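Local coordinates for periplasmic binding protein (Sulfurospirillum deleyianum, PDB 4PAG), which probably serves as the solute-binding component of an ABC transporter and holds a histidine molecule in its pocket, at residues A[157-171]-A[281-295]. Sequence-based numbering, arbitrary orientation.
Sequences ELKTFVASIPEKERT and AHWIASKLYPTRYPY
Over one face of the Phe161 ring lie Pro294 CD, 4.0 Å from the ring centroid in a CH-pi contact, and the edge of Tyr293, its plane turned 88° to that of Phe161. Tyr289 CB meets the rim of Phe161 in plane, while Phe161 sends its own edge toward the Tyr289 face in an offset edge-to-face pair. With CG anti to the backbone N (chi1 169°), Phe161 leans out from helix 141-163, and its pi face takes the Pro294 CD hydrogens and the Tyr293 edge. Ile165 lies over a Tyr289 face with CG1, its CG2 reaching Tyr289 CE1 (3.8 Å). Tyr295 has Glu157 OE1 and Pro294 CG near the rims of opposite faces, and its OH touches Glu157 CB (3.3 Å); the Glu157 carboxylate pairs with Lys300. Leu158 CD1 lies over one face of His282, whose ND1 hydrogen-bonds Tyr293 OH and whose NE2 bonds Tyr154 O. One turn before Phe161, branched Leu158 straddles two small residues: CD2 presses tightly on Ala281 CB (3.5 Å) and CD1 rests on Ala285 CB.

Tyr289 OH accepts the N-H of Thr171 (N to OH 3.0 Å, 162°) and also bonds Gly199 O. Thr171 OG1 donates to Leu288 O from above the carbonyl plane. Were Tyr289 replaced by an alanine, Thr171 N would probably lose its acceptor and a gap open beside Phe161 and Ile165. Polar links thus tie the chain entering strand 172-176 to the end of helix 277-288; the aromatic cluster packs the turn after that helix on Phe161, while Leu158 joins the helices themselves.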
loop_
_atom_site.group_PDB
_atom_site.type_symbol
_atom_site.label_atom_id
_atom_site.label_comp_id
_atom_site.label_asym_id
_atom_site.label_seq_id
_atom_site.Cartn_x
_atom_site.Cartn_y
_atom_site.Cartn_z
ATOM N N GLU A 157 10.782 -14.859 -0.393
ATOM C CA GLU A 157 11.953 -14.626 0.454
ATOM C C GLU A 157 11.551 -14.187 1.852
ATOM O O GLU A 157 12.112 -14.651 2.843
ATOM C CB GLU A 157 12.854 -13.546 -0.139
ATOM C CG GLU A 157 13.647 -13.979 -1.351
ATOM C CD GLU A 157 14.325 -12.812 -2.035
ATOM O OE1 GLU A 157 13.939 -11.646 -1.771
ATOM O OE2 GLU A 157 15.250 -13.059 -2.835
ATOM N N LEU A 158 10.603 -13.261 1.919
ATOM C CA LEU A 158 10.137 -12.750 3.199
ATOM C C LEU A 158 9.425 -13.831 4.003
ATOM O O LEU A 158 9.654 -13.953 5.207
ATOM C CB LEU A 158 9.217 -11.538 3.014
ATOM C CG LEU A 158 8.783 -10.844 4.314
ATOM C CD1 LEU A 158 9.981 -10.290 5.075
ATOM C CD2 LEU A 158 7.792 -9.742 3.990
ATOM N N LYS A 159 8.574 -14.610 3.336
ATOM C CA LYS A 159 7.846 -15.709 3.987
ATOM C C LYS A 159 8.788 -16.737 4.606
ATOM O O LYS A 159 8.586 -17.184 5.737
ATOM C CB LYS A 159 6.926 -16.408 2.992
ATOM C CG LYS A 159 5.990 -17.422 3.628
ATOM C CD LYS A 159 5.103 -18.116 2.604
ATOM C CE LYS A 159 4.028 -18.929 3.313
ATOM N NZ LYS A 159 3.466 -20.014 2.465
ATOM N N THR A 160 9.813 -17.106 3.855
ATOM C CA THR A 160 10.804 -18.055 4.326
ATOM C C THR A 160 11.590 -17.481 5.505
ATOM O O THR A 160 11.792 -18.172 6.498
ATOM C CB THR A 160 11.734 -18.485 3.181
ATOM O OG1 THR A 160 10.943 -19.141 2.182
ATOM C CG2 THR A 160 12.800 -19.452 3.671
ATOM N N PHE A 161 11.998 -16.218 5.419
ATOM C CA PHE A 161 12.683 -15.574 6.545
ATOM C C PHE A 161 11.810 -15.502 7.815
ATOM O O PHE A 161 12.253 -15.884 8.901
ATOM C CB PHE A 161 13.187 -14.174 6.181
ATOM C CG PHE A 161 13.662 -13.391 7.371
ATOM C CD1 PHE A 161 14.804 -13.779 8.046
ATOM C CD2 PHE A 161 12.938 -12.307 7.848
ATOM C CE1 PHE A 161 15.242 -13.085 9.156
ATOM C CE2 PHE A 161 13.367 -11.617 8.967
ATOM C CZ PHE A 161 14.524 -12.007 9.618
ATOM N N VAL A 162 10.580 -15.016 7.677
ATOM C CA VAL A 162 9.688 -14.876 8.831
ATOM C C VAL A 162 9.403 -16.240 9.489
ATOM O O VAL A 162 9.381 -16.350 10.722
ATOM C CB VAL A 162 8.388 -14.125 8.457
ATOM C CG1 VAL A 162 7.370 -14.198 9.580
ATOM C CG2 VAL A 162 8.704 -12.671 8.148
ATOM N N ALA A 163 9.228 -17.278 8.675
ATOM C CA ALA A 163 9.065 -18.642 9.199
ATOM C C ALA A 163 10.238 -19.105 10.074
ATOM O O ALA A 163 10.053 -19.935 10.960
ATOM C CB ALA A 163 8.839 -19.633 8.060
ATOM N N SER A 164 11.435 -18.573 9.839
ATOM C CA SER A 164 12.609 -18.933 10.648
ATOM C C SER A 164 12.673 -18.246 12.024
ATOM O O SER A 164 13.554 -18.557 12.830
ATOM C CB SER A 164 13.901 -18.660 9.867
ATOM O OG SER A 164 14.244 -17.283 9.865
ATOM N N ILE A 165 11.756 -17.318 12.290
ATOM C CA ILE A 165 11.702 -16.620 13.581
ATOM C C ILE A 165 10.631 -17.282 14.447
ATOM O O ILE A 165 9.448 -17.161 14.138
ATOM C CB ILE A 165 11.328 -15.122 13.417
ATOM C CG1 ILE A 165 12.144 -14.451 12.308
ATOM C CG2 ILE A 165 11.500 -14.376 14.733
ATOM C CD1 ILE A 165 13.634 -14.456 12.549
ATOM N N PRO A 166 11.029 -17.962 15.542
ATOM C CA PRO A 166 10.039 -18.547 16.449
ATOM C C PRO A 166 9.052 -17.505 16.968
ATOM O O PRO A 166 9.424 -16.341 17.158
ATOM C CB PRO A 166 10.883 -19.083 17.607
ATOM C CG PRO A 166 12.258 -19.236 17.065
ATOM C CD PRO A 166 12.410 -18.186 16.007
ATOM N N GLU A 167 7.816 -17.926 17.217
ATOM C CA GLU A 167 6.749 -16.999 17.603
ATOM C C GLU A 167 7.084 -16.211 18.869
ATOM O O GLU A 167 6.781 -15.022 18.956
ATOM C CB GLU A 167 5.417 -17.737 17.760
ATOM C CG GLU A 167 4.955 -18.409 16.473
ATOM C CD GLU A 167 3.455 -18.333 16.262
ATOM O OE1 GLU A 167 2.705 -18.889 17.094
ATOM O OE2 GLU A 167 3.025 -17.721 15.254
ATOM N N LYS A 168 7.736 -16.868 19.825
ATOM C CA LYS A 168 8.163 -16.216 21.071
ATOM C C LYS A 168 9.296 -15.197 20.898
ATOM O O LYS A 168 9.576 -14.436 21.816
ATOM C CB LYS A 168 8.585 -17.263 22.118
ATOM C CG LYS A 168 7.467 -17.704 23.053
ATOM C CD LYS A 168 6.264 -18.240 22.293
ATOM C CE LYS A 168 5.387 -19.112 23.179
ATOM N NZ LYS A 168 4.375 -19.858 22.380
ATOM N N GLU A 169 9.950 -15.196 19.739
ATOM C CA GLU A 169 11.023 -14.246 19.449
ATOM C C GLU A 169 10.600 -13.136 18.475
ATOM O O GLU A 169 11.445 -12.371 18.017
ATOM C CB GLU A 169 12.244 -14.990 18.901
ATOM C CG GLU A 169 12.912 -15.904 19.924
ATOM C CD GLU A 169 14.065 -16.707 19.348
ATOM O OE1 GLU A 169 14.523 -16.394 18.230
ATOM O OE2 GLU A 169 14.521 -17.658 20.021
ATOM N N ARG A 170 9.304 -13.036 18.172
ATOM C CA ARG A 170 8.815 -12.019 17.240
ATOM C C ARG A 170 8.873 -10.635 17.873
ATOM O O ARG A 170 8.467 -10.449 19.019
ATOM C CB ARG A 170 7.382 -12.322 16.793
ATOM C CG ARG A 170 7.216 -13.650 16.060
ATOM C CD ARG A 170 7.637 -13.534 14.616
ATOM N NE ARG A 170 7.647 -14.814 13.901
ATOM C CZ ARG A 170 6.692 -15.252 13.080
ATOM N NH1 ARG A 170 5.597 -14.545 12.853
ATOM N NH2 ARG A 170 6.839 -16.424 12.474
ATOM N N THR A 171 9.363 -9.662 17.113
ATOM C CA THR A 171 9.580 -8.305 17.617
ATOM C C THR A 171 8.252 -7.589 17.869
ATOM O O THR A 171 7.430 -7.486 16.971
ATOM C CB THR A 171 10.420 -7.504 16.603
ATOM O OG1 THR A 171 11.663 -8.178 16.390
ATOM C CG2 THR A 171 10.695 -6.071 17.074
ATOM N N ALA A 281 7.304 -4.268 3.198
ATOM C CA ALA A 281 7.369 -5.332 4.207
ATOM C C ALA A 281 8.812 -5.784 4.442
ATOM O O ALA A 281 9.181 -6.129 5.566
ATOM C CB ALA A 281 6.492 -6.501 3.813
ATOM N N HIS A 282 9.632 -5.761 3.397
ATOM C CA HIS A 282 11.069 -6.022 3.562
ATOM C C HIS A 282 11.740 -4.934 4.392
ATOM O O HIS A 282 12.534 -5.227 5.301
ATOM C CB HIS A 282 11.777 -6.169 2.216
ATOM C CG HIS A 282 11.720 -7.554 1.664
ATOM N ND1 HIS A 282 12.602 -8.540 2.047
ATOM C CD2 HIS A 282 10.876 -8.126 0.775
ATOM C CE1 HIS A 282 12.308 -9.659 1.411
ATOM N NE2 HIS A 282 11.264 -9.433 0.635
ATOM N N TRP A 283 11.424 -3.685 4.081
ATOM C CA TRP A 283 11.924 -2.558 4.872
ATOM C C TRP A 283 11.550 -2.716 6.348
ATOM O O TRP A 283 12.409 -2.576 7.235
ATOM C CB TRP A 283 11.400 -1.238 4.311
ATOM C CG TRP A 283 11.740 -0.057 5.156
ATOM C CD1 TRP A 283 12.946 0.582 5.220
ATOM C CD2 TRP A 283 10.875 0.626 6.064
ATOM N NE1 TRP A 283 12.881 1.623 6.104
ATOM C CE2 TRP A 283 11.625 1.670 6.645
ATOM C CE3 TRP A 283 9.543 0.458 6.450
ATOM C CZ2 TRP A 283 11.083 2.549 7.577
ATOM C CZ3 TRP A 283 9.010 1.324 7.391
ATOM C CH2 TRP A 283 9.782 2.359 7.941
ATOM N N ILE A 284 10.281 -3.023 6.614
ATOM C CA ILE A 284 9.836 -3.315 7.988
ATOM C C ILE A 284 10.642 -4.471 8.621
ATOM O O ILE A 284 11.098 -4.363 9.772
ATOM C CB ILE A 284 8.324 -3.647 8.059
ATOM C CG1 ILE A 284 7.481 -2.402 7.757
ATOM C CG2 ILE A 284 7.946 -4.166 9.434
ATOM C CD1 ILE A 284 6.039 -2.725 7.420
ATOM N N ALA A 285 10.804 -5.574 7.892
ATOM C CA ALA A 285 11.565 -6.721 8.411
ATOM C C ALA A 285 12.997 -6.334 8.795
ATOM O O ALA A 285 13.524 -6.782 9.830
ATOM C CB ALA A 285 11.579 -7.858 7.397
ATOM N N SER A 286 13.612 -5.492 7.970
ATOM C CA SER A 286 14.971 -5.000 8.218
ATOM C C SER A 286 15.050 -4.196 9.519
ATOM O O SER A 286 16.075 -4.208 10.191
ATOM C CB SER A 286 15.487 -4.158 7.044
ATOM O OG SER A 286 14.939 -2.841 7.034
ATOM N N LYS A 287 13.970 -3.509 9.871
ATOM C CA LYS A 287 13.919 -2.743 11.114
ATOM C C LYS A 287 13.553 -3.617 12.322
ATOM O O LYS A 287 14.053 -3.386 13.414
ATOM C CB LYS A 287 12.931 -1.580 10.986
ATOM C CG LYS A 287 13.260 -0.576 9.886
ATOM C CD LYS A 287 14.685 -0.036 9.979
ATOM C CE LYS A 287 14.937 1.028 8.924
ATOM N NZ LYS A 287 16.392 1.202 8.693
ATOM N N LEU A 288 12.689 -4.611 12.127
ATOM C CA LEU A 288 12.304 -5.528 13.209
ATOM C C LEU A 288 13.424 -6.514 13.593
ATOM O O LEU A 288 13.527 -6.926 14.745
ATOM C CB LEU A 288 11.053 -6.313 12.816
ATOM C CG LEU A 288 9.762 -5.539 12.517
ATOM C CD1 LEU A 288 8.648 -6.527 12.162
ATOM C CD2 LEU A 288 9.348 -4.654 13.678
ATOM N N TYR A 289 14.251 -6.875 12.616
ATOM C CA TYR A 289 15.263 -7.920 12.759
ATOM C C TYR A 289 16.600 -7.438 12.213
ATOM O O TYR A 289 17.115 -7.989 11.245
ATOM C CB TYR A 289 14.792 -9.193 12.051
ATOM C CG TYR A 289 13.496 -9.669 12.638
ATOM C CD1 TYR A 289 13.470 -10.243 13.904
ATOM C CD2 TYR A 289 12.279 -9.469 11.976
ATOM C CE1 TYR A 289 12.289 -10.647 14.481
ATOM C CE2 TYR A 289 11.083 -9.874 12.555
ATOM C CZ TYR A 289 11.101 -10.458 13.812
ATOM O OH TYR A 289 9.942 -10.873 14.420
ATOM N N PRO A 290 17.174 -6.398 12.844
ATOM C CA PRO A 290 18.408 -5.795 12.316
ATOM C C PRO A 290 19.598 -6.753 12.254
ATOM O O PRO A 290 20.463 -6.586 11.398
ATOM C CB PRO A 290 18.691 -4.628 13.274
ATOM C CG PRO A 290 17.865 -4.874 14.477
ATOM C CD PRO A 290 16.684 -5.700 14.046
ATOM N N THR A 291 19.639 -7.747 13.135
ATOM C CA THR A 291 20.729 -8.717 13.110
ATOM C C THR A 291 20.399 -9.978 12.298
ATOM O O THR A 291 21.298 -10.591 11.736
ATOM C CB THR A 291 21.165 -9.108 14.533
ATOM O OG1 THR A 291 20.071 -9.717 15.226
ATOM C CG2 THR A 291 21.623 -7.882 15.295
ATOM N N ARG A 292 19.127 -10.361 12.224
ATOM C CA ARG A 292 18.735 -11.602 11.542
ATOM C C ARG A 292 18.357 -11.395 10.070
ATOM O O ARG A 292 18.508 -12.307 9.268
ATOM C CB ARG A 292 17.562 -12.271 12.262
ATOM C CG ARG A 292 17.856 -12.831 13.656
ATOM C CD ARG A 292 16.617 -12.663 14.534
ATOM N NE ARG A 292 16.497 -13.612 15.636
ATOM C CZ ARG A 292 16.173 -14.899 15.508
ATOM N NH1 ARG A 292 15.972 -15.446 14.314
ATOM N NH2 ARG A 292 16.077 -15.659 16.586
ATOM N N TYR A 293 17.855 -10.217 9.712
ATOM C CA TYR A 293 17.392 -9.982 8.335
ATOM C C TYR A 293 18.556 -10.193 7.362
ATOM O O TYR A 293 19.541 -9.487 7.434
ATOM C CB TYR A 293 16.813 -8.573 8.192
ATOM C CG TYR A 293 16.297 -8.263 6.810
ATOM C CD1 TYR A 293 15.074 -8.763 6.373
ATOM C CD2 TYR A 293 17.026 -7.467 5.940
ATOM C CE1 TYR A 293 14.600 -8.480 5.095
ATOM C CE2 TYR A 293 16.559 -7.182 4.668
ATOM C CZ TYR A 293 15.350 -7.689 4.257
ATOM O OH TYR A 293 14.913 -7.396 2.994
ATOM N N PRO A 294 18.445 -11.175 6.454
ATOM C CA PRO A 294 19.606 -11.602 5.679
ATOM C C PRO A 294 19.852 -10.896 4.340
ATOM O O PRO A 294 20.820 -11.230 3.666
ATOM C CB PRO A 294 19.299 -13.079 5.427
ATOM C CG PRO A 294 17.833 -13.090 5.247
ATOM C CD PRO A 294 17.286 -12.047 6.191
ATOM N N TYR A 295 19.006 -9.947 3.948
ATOM C CA TYR A 295 19.160 -9.269 2.654
ATOM C C TYR A 295 19.730 -7.865 2.817
ATOM O O TYR A 295 19.835 -7.352 3.930
ATOM C CB TYR A 295 17.817 -9.232 1.913
ATOM C CG TYR A 295 17.249 -10.618 1.721
ATOM C CD1 TYR A 295 17.839 -11.509 0.820
ATOM C CD2 TYR A 295 16.156 -11.059 2.462
ATOM C CE1 TYR A 295 17.342 -12.797 0.650
ATOM C CE2 TYR A 295 15.656 -12.344 2.302
ATOM C CZ TYR A 295 16.254 -13.203 1.395
ATOM O OH TYR A 295 15.763 -14.466 1.241
HETATM O O HOH W 1 14.468 -15.878 2.965
#